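Dihydrodipicolinate synthase (Oceanobacillus iheyensis HTE831, PDB 3D0C) probably catalyses the condensation of pyruvate with aspartate semialdehyde to 4-hydroxy-tetrahydrodipicolinate in lysine biosynthesis. Local coordinates at residues L251-K254 / H255-N259. The protein carries 1 engineered substitution. Numbering follows the deposited sequence.
Sequences LRAK and HNNGN
The His255 imidazole lies with one face against CB of Lys254, a CH-pi contact in which that carbon sits 4.1 Å from the ring centroid and displaced toward the rim. At the edge, in the plane of the ring, comes OD1 of Asn259. With CG of His255 beside its own backbone N (chi1 -46°), the ring is brought back over the preceding residue. The Asn259 amide, for its part, holds Leu251 O nearly in its own plane: ND2 donates to it at 3.2 Å, tilted 30° from the carbonyl plane. Lys254 N reaches the same oxygen from the opposite face, so two donors grip it. Asn257 N donates to Ala253 O at 2.8 Å from well above the carbonyl plane, while Asn257 OD1 rests 3.6 Å from Ala253 CB; Asn257 also packs on Tyr119 of the second subunit. A weak bond from Asn259 N to Lys254 O spans the loop. Outside the turn, Asp289 gathers the polar ends, with OD1 salt-bridged to Lys254 NZ and OD2 accepting from both His255 NE2 and Asn259 ND2. Replacing Asn259 by an alanine removes the ND2 donor, which would probably leave Leu251 O with Lys254 N alone of the two and take from Asp289 one of its donors. His255, Asn256 and Asn257 all take left-handed backbone conformations (positive phi), so the handedness changes where helix 235-257 gives way to helix 260-270. The turn belongs to the helical C-terminal region that follows the TIM barrel in the DapA family.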
ATOM      1  N   LEU A 251      -0.034 -13.186 -18.239  1.00 20.20           N
ATOM      2  CA  LEU A 251       0.034 -14.164 -17.154  1.00 19.42           C
ATOM      3  C   LEU A 251       0.400 -13.451 -15.856  1.00 17.08           C
ATOM      4  O   LEU A 251      -0.159 -13.743 -14.799  1.00 18.93           O
ATOM      5  CB  LEU A 251       1.090 -15.235 -17.438  1.00 22.56           C
ATOM      6  CG  LEU A 251       0.683 -16.382 -18.369  1.00 26.74           C
ATOM      7  CD1 LEU A 251       1.896 -17.260 -18.690  1.00 27.82           C
ATOM      8  CD2 LEU A 251      -0.411 -17.199 -17.698  1.00 26.35           C
ATOM      9  N   ARG A 252       1.332 -12.512 -15.938  1.00 15.90           N
ATOM     10  CA  ARG A 252       1.773 -11.784 -14.750  1.00 18.82           C
ATOM     11  C   ARG A 252       0.651 -10.954 -14.149  1.00 16.98           C
ATOM     12  O   ARG A 252       0.586 -10.768 -12.929  1.00 16.68           O
ATOM     13  CB  ARG A 252       2.943 -10.860 -15.090  1.00 18.77           C
ATOM     14  CG  ARG A 252       4.190 -11.572 -15.580  1.00 21.54           C
ATOM     15  CD  ARG A 252       5.283 -10.574 -15.922  1.00 26.12           C
ATOM     16  NE  ARG A 252       5.746  -9.840 -14.746  1.00 28.77           N
ATOM     17  CZ  ARG A 252       6.411  -8.691 -14.802  1.00 33.71           C
ATOM     18  NH1 ARG A 252       6.683  -8.138 -15.979  1.00 33.14           N
ATOM     19  NH2 ARG A 252       6.812  -8.097 -13.689  1.00 31.60           N
ATOM     20  N   ALA A 253      -0.238 -10.465 -15.007  1.00 16.43           N
ATOM     21  CA  ALA A 253      -1.331  -9.620 -14.556  1.00 18.29           C
ATOM     22  C   ALA A 253      -2.527 -10.367 -13.958  1.00 18.15           C
ATOM     23  O   ALA A 253      -3.388  -9.746 -13.343  1.00 17.48           O
ATOM     24  CB  ALA A 253      -1.786  -8.712 -15.710  1.00 19.48           C
ATOM     25  N   LYS A 254      -2.583 -11.687 -14.112  1.00 19.38           N
ATOM     26  CA  LYS A 254      -3.708 -12.454 -13.568  1.00 22.82           C
ATOM     27  C   LYS A 254      -3.853 -12.311 -12.056  1.00 21.97           C
ATOM     28  O   LYS A 254      -2.873 -12.093 -11.342  1.00 19.73           O
ATOM     29  CB  LYS A 254      -3.576 -13.944 -13.898  1.00 25.94           C
ATOM     30  CG  LYS A 254      -3.607 -14.289 -15.375  1.00 29.75           C
ATOM     31  CD  LYS A 254      -3.790 -15.798 -15.571  1.00 33.68           C
ATOM     32  CE  LYS A 254      -5.175 -16.256 -15.111  1.00 36.01           C
ATOM     33  NZ  LYS A 254      -5.400 -17.723 -15.259  1.00 37.73           N
ATOM     34  N   HIS A 255      -5.084 -12.447 -11.574  1.00 21.72           N
ATOM     35  CA  HIS A 255      -5.368 -12.340 -10.148  1.00 22.88           C
ATOM     36  C   HIS A 255      -4.986 -10.961  -9.633  1.00 21.89           C
ATOM     37  O   HIS A 255      -4.371 -10.820  -8.574  1.00 19.31           O
ATOM     38  CB  HIS A 255      -4.612 -13.426  -9.379  1.00 30.17           C
ATOM     39  CG  HIS A 255      -4.721 -14.782 -10.002  1.00 35.57           C
ATOM     40  ND1 HIS A 255      -5.933 -15.366 -10.302  1.00 37.32           N
ATOM     41  CD2 HIS A 255      -3.771 -15.650 -10.421  1.00 35.63           C
ATOM     42  CE1 HIS A 255      -5.725 -16.533 -10.883  1.00 38.69           C
ATOM     43  NE2 HIS A 255      -4.422 -16.728 -10.968  1.00 38.52           N
ATOM     44  N   ASN A 256      -5.358  -9.940 -10.397  1.00 21.39           N
ATOM     45  CA  ASN A 256      -5.074  -8.561 -10.030  1.00 20.38           C
ATOM     46  C   ASN A 256      -3.576  -8.357  -9.801  1.00 19.37           C
ATOM     47  O   ASN A 256      -3.162  -7.716  -8.833  1.00 18.32           O
ATOM     48  CB  ASN A 256      -5.886  -8.194  -8.777  1.00 23.52           C
ATOM     49  CG  ASN A 256      -5.725  -6.738  -8.377  1.00 26.08           C
ATOM     50  OD1 ASN A 256      -5.700  -5.848  -9.225  1.00 25.81           O
ATOM     51  ND2 ASN A 256      -5.629  -6.491  -7.076  1.00 27.34           N
ATOM     52  N   ASN A 257      -2.776  -8.921 -10.705  1.00 18.27           N
ATOM     53  CA  ASN A 257      -1.319  -8.813 -10.657  1.00 19.72           C
ATOM     54  C   ASN A 257      -0.647  -9.662  -9.583  1.00 18.68           C
ATOM     55  O   ASN A 257       0.550  -9.500  -9.316  1.00 18.01           O
ATOM     56  CB  ASN A 257      -0.904  -7.348 -10.481  1.00 21.76           C
ATOM     57  CG  ASN A 257      -1.491  -6.448 -11.552  1.00 24.26           C
ATOM     58  OD1 ASN A 257      -1.285  -6.669 -12.743  1.00 22.99           O
ATOM     59  ND2 ASN A 257      -2.236  -5.430 -11.127  1.00 23.31           N
ATOM     60  N   GLY A 258      -1.410 -10.564  -8.965  1.00 18.61           N
ATOM     61  CA  GLY A 258      -0.835 -11.425  -7.944  1.00 17.35           C
ATOM     62  C   GLY A 258       0.290 -12.268  -8.514  1.00 16.16           C
ATOM     63  O   GLY A 258       1.272 -12.563  -7.829  1.00 12.58           O
ATOM     64  N   ASN A 259       0.146 -12.632  -9.788  1.00 17.36           N
ATOM     65  CA  ASN A 259       1.121 -13.455 -10.511  1.00 17.89           C
ATOM     66  C   ASN A 259       2.365 -12.714 -10.978  1.00 20.44           C
ATOM     67  O   ASN A 259       3.310 -13.336 -11.475  1.00 18.61           O
ATOM     68  CB  ASN A 259       0.473 -14.053 -11.764  1.00 21.26           C
ATOM     69  CG  ASN A 259      -0.181 -15.389 -11.515  1.00 23.22           C
ATOM     70  OD1 ASN A 259      -0.255 -15.856 -10.381  1.00 24.03           O
ATOM     71  ND2 ASN A 259      -0.666 -16.015 -12.582  1.00 25.11           N
TER